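Local coordinates for peptidase M16 inactive domain family protein (Pseudomonas fluorescens, PDB 3GWB) that is of unconfirmed function but belongs to the M16 metallopeptidase family, probably as an inactive-type member without the usual zinc-binding motif, at residues Asp37-Gly45 with Ala191-Ala200; Ala151-Leu159 with Lys412-Pro420. All coordinates share one frame; numbering follows the deposited sequence.

Contact 1: Asp37-Gly45 with Ala191-Ala200; sequences DLRLIFAAG and AYAAGNVVIA
Strands 37-42 and 197-200 pair antiparallel, Arg39 facing Ala200 and Ile41 facing Val198 as hydrogen-bonded pairs, Leu40 facing Ile199 and Phe42 facing Val197 as non-hydrogen-bonded ones. Two bonds join each hydrogen-bonded pair; the first, from Arg39 N to Ala200 O, is 2.8 Å long. The pairing runs on past the strand end through a longer bond from Ala43 N to Asn196 O, 3.3 Å. The Phe42 ring lies between two side chains. Val197 CG2 sits over one face, 3.4 Å from the ring centroid and 10° off its normal, a close CH-pi contact; Tyr192 CD2 stands over the centre of the opposite face. The two aromatic planes meet at 37°, an oblique pairing with centroids 4.4 Å apart. With its CG anti to the carbonyl carbon (chi1 -60°), Phe42 lies alongside Val197, and Leu40 CB touches the same methyl. Were Phe42 cut back to an alanine, Val197 CG2 and Tyr192 would probably lose the ring they both lean on, and a gap would open in this buried layer. At Ala43, centre of an inverse gamma turn, the Asn196 amide ties both segments: ND2 donates to Ala43 O at 3.0 Å, from above that carbonyl's plane, and to Ala191 O at 2.8 Å, both acceptors near the amide plane. OD1 is held by Leu227 N. Ala44 CB packs on Ala191 CB at 3.5 Å. Tyr192 OH, hydrogen-bonded to Asn60 ND2, also donates to a water that in turn donates to Ala44 O. Helix 207-220 covers the Leu38 and Leu40 face, and helix 365-377 the Arg39 and Ile41 face. The paired strands are central in the mixed, mostly antiparallel six-stranded sheet of the alpha+beta fold of M16-type domains.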
loop_
_atom_site.group_PDB
_atom_site.type_symbol
_atom_site.label_atom_id
_atom_site.label_comp_id
_atom_site.label_asym_id
_atom_site.label_seq_id
_atom_site.Cartn_x
_atom_site.Cartn_y
_atom_site.Cartn_z
ATOM N N ASP A 37 -18.337 -7.709 8.661
ATOM C CA ASP A 37 -17.439 -8.028 7.567
ATOM C C ASP A 37 -17.952 -9.257 6.839
ATOM O O ASP A 37 -18.266 -10.269 7.467
ATOM C CB ASP A 37 -16.035 -8.317 8.091
ATOM C CG ASP A 37 -15.337 -7.074 8.601
ATOM O OD1 ASP A 37 -14.149 -7.166 8.968
ATOM O OD2 ASP A 37 -15.978 -6.006 8.635
ATOM N N LEU A 38 -18.052 -9.139 5.518
ATOM C CA LEU A 38 -18.481 -10.233 4.655
ATOM C C LEU A 38 -17.286 -10.541 3.760
ATOM O O LEU A 38 -16.729 -9.647 3.124
ATOM C CB LEU A 38 -19.682 -9.811 3.803
ATOM C CG LEU A 38 -20.132 -10.745 2.674
ATOM C CD1 LEU A 38 -20.529 -12.097 3.244
ATOM C CD2 LEU A 38 -21.310 -10.111 1.929
ATOM N N ARG A 39 -16.890 -11.805 3.713
ATOM C CA ARG A 39 -15.753 -12.195 2.899
ATOM C C ARG A 39 -16.120 -13.423 2.079
ATOM O O ARG A 39 -16.684 -14.386 2.599
ATOM C CB ARG A 39 -14.555 -12.487 3.810
ATOM C CG ARG A 39 -13.218 -12.706 3.110
ATOM C CD ARG A 39 -12.128 -12.926 4.158
ATOM N NE ARG A 39 -10.809 -13.214 3.591
ATOM C CZ ARG A 39 -10.002 -12.304 3.056
ATOM N NH1 ARG A 39 -10.369 -11.030 3.004
ATOM N NH2 ARG A 39 -8.817 -12.671 2.581
ATOM N N LEU A 40 -15.828 -13.359 0.786
ATOM C CA LEU A 40 -16.108 -14.459 -0.132
ATOM C C LEU A 40 -14.781 -15.005 -0.624
ATOM O O LEU A 40 -13.949 -14.273 -1.157
ATOM C CB LEU A 40 -16.940 -13.974 -1.324
ATOM C CG LEU A 40 -18.464 -13.861 -1.188
ATOM C CD1 LEU A 40 -18.851 -13.173 0.111
ATOM C CD2 LEU A 40 -19.010 -13.102 -2.393
ATOM N N ILE A 41 -14.579 -16.300 -0.428
ATOM C CA ILE A 41 -13.352 -16.935 -0.862
ATOM C C ILE A 41 -13.698 -17.931 -1.956
ATOM O O ILE A 41 -14.431 -18.885 -1.708
ATOM C CB ILE A 41 -12.656 -17.693 0.304
ATOM C CG1 ILE A 41 -12.338 -16.739 1.462
ATOM C CG2 ILE A 41 -11.357 -18.288 -0.188
ATOM C CD1 ILE A 41 -13.560 -16.200 2.188
ATOM N N PHE A 42 -13.191 -17.696 -3.164
ATOM C CA PHE A 42 -13.443 -18.577 -4.302
ATOM C C PHE A 42 -12.185 -19.364 -4.629
ATOM O O PHE A 42 -11.076 -18.868 -4.446
ATOM C CB PHE A 42 -13.797 -17.774 -5.570
ATOM C CG PHE A 42 -15.018 -16.907 -5.438
ATOM C CD1 PHE A 42 -16.235 -17.335 -5.927
ATOM C CD2 PHE A 42 -14.934 -15.646 -4.842
ATOM C CE1 PHE A 42 -17.359 -16.529 -5.835
ATOM C CE2 PHE A 42 -16.060 -14.830 -4.743
ATOM C CZ PHE A 42 -17.274 -15.273 -5.241
ATOM N N ALA A 43 -12.359 -20.592 -5.107
ATOM C CA ALA A 43 -11.223 -21.396 -5.547
ATOM C C ALA A 43 -10.999 -20.886 -6.973
ATOM O O ALA A 43 -11.235 -21.603 -7.957
ATOM C CB ALA A 43 -11.590 -22.871 -5.561
ATOM N N ALA A 44 -10.569 -19.629 -7.072
ATOM C CA ALA A 44 -10.335 -18.963 -8.354
ATOM C C ALA A 44 -8.985 -18.244 -8.428
ATOM O O ALA A 44 -8.892 -17.128 -8.947
ATOM C CB ALA A 44 -11.458 -17.964 -8.622
ATOM N N GLY A 45 -7.943 -18.877 -7.900
ATOM C CA GLY A 45 -6.618 -18.282 -7.946
ATOM C C GLY A 45 -5.909 -18.653 -9.232
ATOM O O GLY A 45 -6.487 -19.304 -10.096
ATOM N N ALA A 191 -15.297 -20.255 -12.287
ATOM C CA ALA A 191 -14.611 -20.086 -11.007
ATOM C C ALA A 191 -15.362 -19.301 -9.942
ATOM O O ALA A 191 -15.104 -19.461 -8.748
ATOM C CB ALA A 191 -13.234 -19.459 -11.249
ATOM N N TYR A 192 -16.283 -18.440 -10.354
ATOM C CA TYR A 192 -17.032 -17.677 -9.370
ATOM C C TYR A 192 -18.416 -18.263 -9.117
ATOM O O TYR A 192 -19.289 -17.617 -8.536
ATOM C CB TYR A 192 -17.116 -16.208 -9.794
ATOM C CG TYR A 192 -15.813 -15.462 -9.547
ATOM C CD1 TYR A 192 -14.681 -15.724 -10.323
ATOM C CD2 TYR A 192 -15.697 -14.546 -8.504
ATOM C CE1 TYR A 192 -13.469 -15.097 -10.063
ATOM C CE2 TYR A 192 -14.480 -13.908 -8.234
ATOM C CZ TYR A 192 -13.374 -14.194 -9.019
ATOM O OH TYR A 192 -12.173 -13.583 -8.748
ATOM N N ALA A 193 -18.609 -19.507 -9.547
ATOM C CA ALA A 193 -19.880 -20.198 -9.345
ATOM C C ALA A 193 -20.121 -20.355 -7.837
ATOM O O ALA A 193 -19.183 -20.540 -7.058
ATOM C CB ALA A 193 -19.853 -21.570 -10.036
ATOM N N ALA A 194 -21.380 -20.269 -7.433
ATOM C CA ALA A 194 -21.755 -20.379 -6.029
ATOM C C ALA A 194 -21.226 -21.638 -5.342
ATOM O O ALA A 194 -20.839 -21.602 -4.176
ATOM C CB ALA A 194 -23.266 -20.308 -5.903
ATOM N N GLY A 195 -21.212 -22.757 -6.059
ATOM C CA GLY A 195 -20.718 -23.985 -5.462
ATOM C C GLY A 195 -19.218 -23.964 -5.216
ATOM O O GLY A 195 -18.685 -24.843 -4.540
ATOM N N ASN A 196 -18.540 -22.948 -5.749
ATOM C CA ASN A 196 -17.087 -22.818 -5.622
ATOM C C ASN A 196 -16.660 -21.721 -4.646
ATOM O O ASN A 196 -15.498 -21.307 -4.636
ATOM C CB ASN A 196 -16.491 -22.521 -7.009
ATOM C CG ASN A 196 -15.006 -22.809 -7.088
ATOM O OD1 ASN A 196 -14.557 -23.888 -6.708
ATOM N ND2 ASN A 196 -14.236 -21.849 -7.606
ATOM N N VAL A 197 -17.590 -21.251 -3.823
ATOM C CA VAL A 197 -17.264 -20.180 -2.888
ATOM C C VAL A 197 -17.526 -20.484 -1.416
ATOM O O VAL A 197 -18.376 -21.310 -1.067
ATOM C CB VAL A 197 -18.046 -18.891 -3.245
ATOM C CG1 VAL A 197 -19.505 -19.037 -2.804
ATOM C CG2 VAL A 197 -17.384 -17.664 -2.583
ATOM N N VAL A 198 -16.771 -19.809 -0.558
ATOM C CA VAL A 198 -16.935 -19.916 0.885
ATOM C C VAL A 198 -17.423 -18.541 1.321
ATOM O O VAL A 198 -16.822 -17.538 0.961
ATOM C CB VAL A 198 -15.604 -20.197 1.612
ATOM C CG1 VAL A 198 -15.814 -20.094 3.128
ATOM C CG2 VAL A 198 -15.097 -21.589 1.249
ATOM N N ILE A 199 -18.504 -18.497 2.088
ATOM C CA ILE A 199 -19.068 -17.230 2.550
ATOM C C ILE A 199 -18.822 -17.075 4.044
ATOM O O ILE A 199 -19.379 -17.816 4.845
ATOM C CB ILE A 199 -20.588 -17.180 2.273
ATOM C CG1 ILE A 199 -20.837 -17.260 0.768
ATOM C CG2 ILE A 199 -21.195 -15.909 2.841
ATOM C CD1 ILE A 199 -22.290 -17.495 0.419
ATOM N N ALA A 200 -17.981 -16.112 4.415
ATOM C CA ALA A 200 -17.655 -15.872 5.816
ATOM C C ALA A 200 -18.243 -14.539 6.257
ATOM O O ALA A 200 -18.098 -13.536 5.568
ATOM C CB ALA A 200 -16.136 -15.872 6.001
HETATM O O HOH W 1 -10.135 -14.782 -9.927
#

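Contact 2: Ala151-Leu159 with Lys412-Pro420; sequences ASLELMKRL and KMVIVSAGP
Val414, first residue of strand 414-419, meets helix 147-160 in an alpha/beta layer packing: the helix lies along one face of a mixed sheet, its segment 151-159 running nearly antiparallel to strand 414-419, at 159°, with a closest approach of 8.0 Å between the two segment axes. Val414 divides its two methyls. CG1 touches Leu155 CD1 at 3.7 Å and Arg158 CB, whereas CG2 reaches Leu159 CD1 at 3.6 Å. Two residues on, Val416 fills the middle of the contact. Its CG1, anti to the backbone N (chi1 179°), rests against Ala151 O and Glu154 CG, while CG2 meets Leu155 CD1 and, at 3.7 Å, Arg158 CD. Ala418 ends the series with a small-to-small contact, its CB 4.0 Å from Ala151 CB, where the backbones come close enough for the CA atoms to lie 5.7 Å apart. Leu155 also packs on Met253 of the adjacent strand 249-257 and Met313 of strand 311-319 beyond it. At the border of this apolar patch Arg158 NE forms a salt bridge with Glu154 OE2, one helical turn back, at 2.7 Å; the hydrogen bond within it is weak and bent to 122°.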
loop_
_atom_site.group_PDB
_atom_site.type_symbol
_atom_site.label_atom_id
_atom_site.label_comp_id
_atom_site.label_asym_id
_atom_site.label_seq_id
_atom_site.Cartn_x
_atom_site.Cartn_y
_atom_site.Cartn_z
ATOM N N ALA A 151 14.427 -13.352 -8.513
ATOM C CA ALA A 151 14.884 -14.563 -7.841
ATOM C C ALA A 151 13.670 -15.385 -7.408
ATOM O O ALA A 151 13.669 -16.609 -7.493
ATOM C CB ALA A 151 15.734 -14.203 -6.630
ATOM N N SER A 152 12.636 -14.696 -6.941
ATOM C CA SER A 152 11.420 -15.363 -6.495
ATOM C C SER A 152 10.734 -16.121 -7.635
ATOM O O SER A 152 10.387 -17.293 -7.479
ATOM C CB SER A 152 10.454 -14.341 -5.898
ATOM O OG SER A 152 9.291 -14.979 -5.404
ATOM N N LEU A 153 10.537 -15.457 -8.772
ATOM C CA LEU A 153 9.894 -16.094 -9.921
ATOM C C LEU A 153 10.640 -17.360 -10.328
ATOM O O LEU A 153 10.027 -18.398 -10.577
ATOM C CB LEU A 153 9.836 -15.133 -11.115
ATOM C CG LEU A 153 8.981 -13.874 -10.947
ATOM C CD1 LEU A 153 8.961 -13.099 -12.253
ATOM C CD2 LEU A 153 7.561 -14.257 -10.541
ATOM N N GLU A 154 11.968 -17.265 -10.395
ATOM C CA GLU A 154 12.810 -18.402 -10.762
ATOM C C GLU A 154 12.752 -19.496 -9.697
ATOM O O GLU A 154 12.706 -20.681 -10.023
ATOM C CB GLU A 154 14.261 -17.941 -10.952
ATOM C CG GLU A 154 15.289 -19.058 -11.147
ATOM C CD GLU A 154 15.041 -19.893 -12.393
ATOM O OE1 GLU A 154 14.480 -19.356 -13.372
ATOM O OE2 GLU A 154 15.425 -21.084 -12.399
ATOM N N LEU A 155 12.756 -19.097 -8.427
ATOM C CA LEU A 155 12.706 -20.062 -7.333
ATOM C C LEU A 155 11.411 -20.868 -7.376
ATOM O O LEU A 155 11.417 -22.084 -7.173
ATOM C CB LEU A 155 12.840 -19.345 -5.984
ATOM C CG LEU A 155 12.831 -20.222 -4.728
ATOM C CD1 LEU A 155 13.878 -21.313 -4.846
ATOM C CD2 LEU A 155 13.100 -19.360 -3.501
HETATM N N MSE A 156 10.297 -20.195 -7.645
HETATM C CA MSE A 156 9.016 -20.882 -7.722
HETATM C C MSE A 156 8.982 -21.834 -8.916
HETATM O O MSE A 156 8.277 -22.837 -8.887
HETATM C CB MSE A 156 7.861 -19.875 -7.802
HETATM C CG MSE A 156 7.548 -19.178 -6.472
HETATM SE SE MSE A 156 7.084 -20.318 -5.126
HETATM C CE MSE A 156 5.318 -20.515 -5.425
ATOM N N LYS A 157 9.748 -21.531 -9.960
ATOM C CA LYS A 157 9.798 -22.402 -11.134
ATOM C C LYS A 157 10.542 -23.696 -10.809
ATOM O O LYS A 157 10.095 -24.789 -11.164
ATOM C CB LYS A 157 10.512 -21.710 -12.297
ATOM C CG LYS A 157 9.831 -20.451 -12.816
ATOM C CD LYS A 157 10.631 -19.825 -13.962
ATOM C CE LYS A 157 10.050 -18.485 -14.377
ATOM N NZ LYS A 157 10.892 -17.811 -15.403
ATOM N N ARG A 158 11.687 -23.563 -10.145
ATOM C CA ARG A 158 12.506 -24.714 -9.772
ATOM C C ARG A 158 11.800 -25.601 -8.754
ATOM O O ARG A 158 11.927 -26.824 -8.778
ATOM C CB ARG A 158 13.844 -24.235 -9.197
ATOM C CG ARG A 158 14.817 -23.684 -10.237
ATOM C CD ARG A 158 15.900 -22.839 -9.587
ATOM N NE ARG A 158 16.866 -22.342 -10.562
ATOM C CZ ARG A 158 17.931 -23.024 -10.972
ATOM N NH1 ARG A 158 18.168 -24.233 -10.483
ATOM N NH2 ARG A 158 18.749 -22.505 -11.879
ATOM N N LEU A 159 11.037 -24.970 -7.870
ATOM C CA LEU A 159 10.314 -25.669 -6.816
ATOM C C LEU A 159 9.110 -26.477 -7.306
ATOM O O LEU A 159 8.913 -27.623 -6.894
ATOM C CB LEU A 159 9.835 -24.648 -5.779
ATOM C CG LEU A 159 10.097 -24.868 -4.288
ATOM C CD1 LEU A 159 11.589 -24.883 -4.028
ATOM C CD2 LEU A 159 9.438 -23.745 -3.484
ATOM N N LYS A 412 17.294 -30.879 0.882
ATOM C CA LYS A 412 16.274 -30.620 -0.130
ATOM C C LYS A 412 16.132 -29.166 -0.559
ATOM O O LYS A 412 15.317 -28.854 -1.431
ATOM C CB LYS A 412 14.912 -31.120 0.361
ATOM C CG LYS A 412 14.825 -32.618 0.604
ATOM C CD LYS A 412 13.399 -32.999 0.952
ATOM C CE LYS A 412 13.195 -34.512 1.043
ATOM N NZ LYS A 412 13.960 -35.120 2.161
HETATM N N MSE A 413 16.921 -28.281 0.040
HETATM C CA MSE A 413 16.838 -26.860 -0.283
HETATM C C MSE A 413 17.211 -26.493 -1.709
HETATM O O MSE A 413 18.188 -26.995 -2.274
HETATM C CB MSE A 413 17.691 -26.035 0.689
HETATM C CG MSE A 413 17.002 -25.728 2.015
HETATM SE SE MSE A 413 15.667 -24.502 1.889
HETATM C CE MSE A 413 15.870 -23.637 3.448
ATOM N N VAL A 414 16.389 -25.621 -2.282
ATOM C CA VAL A 414 16.588 -25.099 -3.624
ATOM C C VAL A 414 16.998 -23.661 -3.363
ATOM O O VAL A 414 16.282 -22.914 -2.688
ATOM C CB VAL A 414 15.282 -25.114 -4.435
ATOM C CG1 VAL A 414 15.512 -24.493 -5.807
ATOM C CG2 VAL A 414 14.780 -26.537 -4.570
ATOM N N ILE A 415 18.155 -23.271 -3.878
ATOM C CA ILE A 415 18.645 -21.928 -3.643
ATOM C C ILE A 415 18.767 -21.092 -4.908
ATOM O O ILE A 415 19.232 -21.561 -5.944
ATOM C CB ILE A 415 19.996 -21.993 -2.941
ATOM C CG1 ILE A 415 19.866 -22.868 -1.692
ATOM C CG2 ILE A 415 20.470 -20.595 -2.577
ATOM C CD1 ILE A 415 21.186 -23.241 -1.073
ATOM N N VAL A 416 18.336 -19.841 -4.809
ATOM C CA VAL A 416 18.401 -18.927 -5.932
ATOM C C VAL A 416 18.833 -17.556 -5.448
ATOM O O VAL A 416 18.200 -16.967 -4.568
ATOM C CB VAL A 416 17.032 -18.799 -6.634
ATOM C CG1 VAL A 416 17.131 -17.811 -7.786
ATOM C CG2 VAL A 416 16.575 -20.160 -7.134
ATOM N N SER A 417 19.920 -17.056 -6.021
ATOM C CA SER A 417 20.436 -15.745 -5.669
ATOM C C SER A 417 20.433 -14.847 -6.899
ATOM O O SER A 417 20.566 -15.321 -8.026
ATOM C CB SER A 417 21.860 -15.862 -5.127
ATOM O OG SER A 417 22.708 -16.479 -6.077
ATOM N N ALA A 418 20.263 -13.551 -6.677
ATOM C CA ALA A 418 20.263 -12.584 -7.763
ATOM C C ALA A 418 21.151 -11.437 -7.326
ATOM O O ALA A 418 20.888 -10.781 -6.314
ATOM C CB ALA A 418 18.847 -12.082 -8.037
ATOM N N GLY A 419 22.211 -11.207 -8.086
ATOM C CA GLY A 419 23.138 -10.142 -7.766
ATOM C C GLY A 419 24.337 -10.225 -8.686
ATOM O O GLY A 419 24.345 -11.033 -9.613
ATOM N N PRO A 420 25.369 -9.405 -8.459
ATOM C CA PRO A 420 26.573 -9.410 -9.293
ATOM C C PRO A 420 27.574 -10.457 -8.825
ATOM O O PRO A 420 27.553 -10.864 -7.659
ATOM C CB PRO A 420 27.116 -8.008 -9.094
ATOM C CG PRO A 420 26.848 -7.800 -7.633
ATOM C CD PRO A 420 25.426 -8.310 -7.475
#

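The two contacts lie on opposite sides of the chain's centre, their centres 32 Å apart, and belong to different sheets. Both are largely buried. Contact 1 joins neighbouring strands within the six-stranded sheet, so backbone hydrogen bonds carry it, supplemented by an aromatic pair and an asparagine amide at the strand ends. Contact 2 sets a helix on the five-stranded sheet and relies on aliphatic methyls, with its one salt bridge internal to the helix. Contact 1 also buries more surface, 683 against 372 Å². Their segments alternate along the sequence: the helix of contact 2 falls between the strands of contact 1, while its strand comes near the modelled C-terminus.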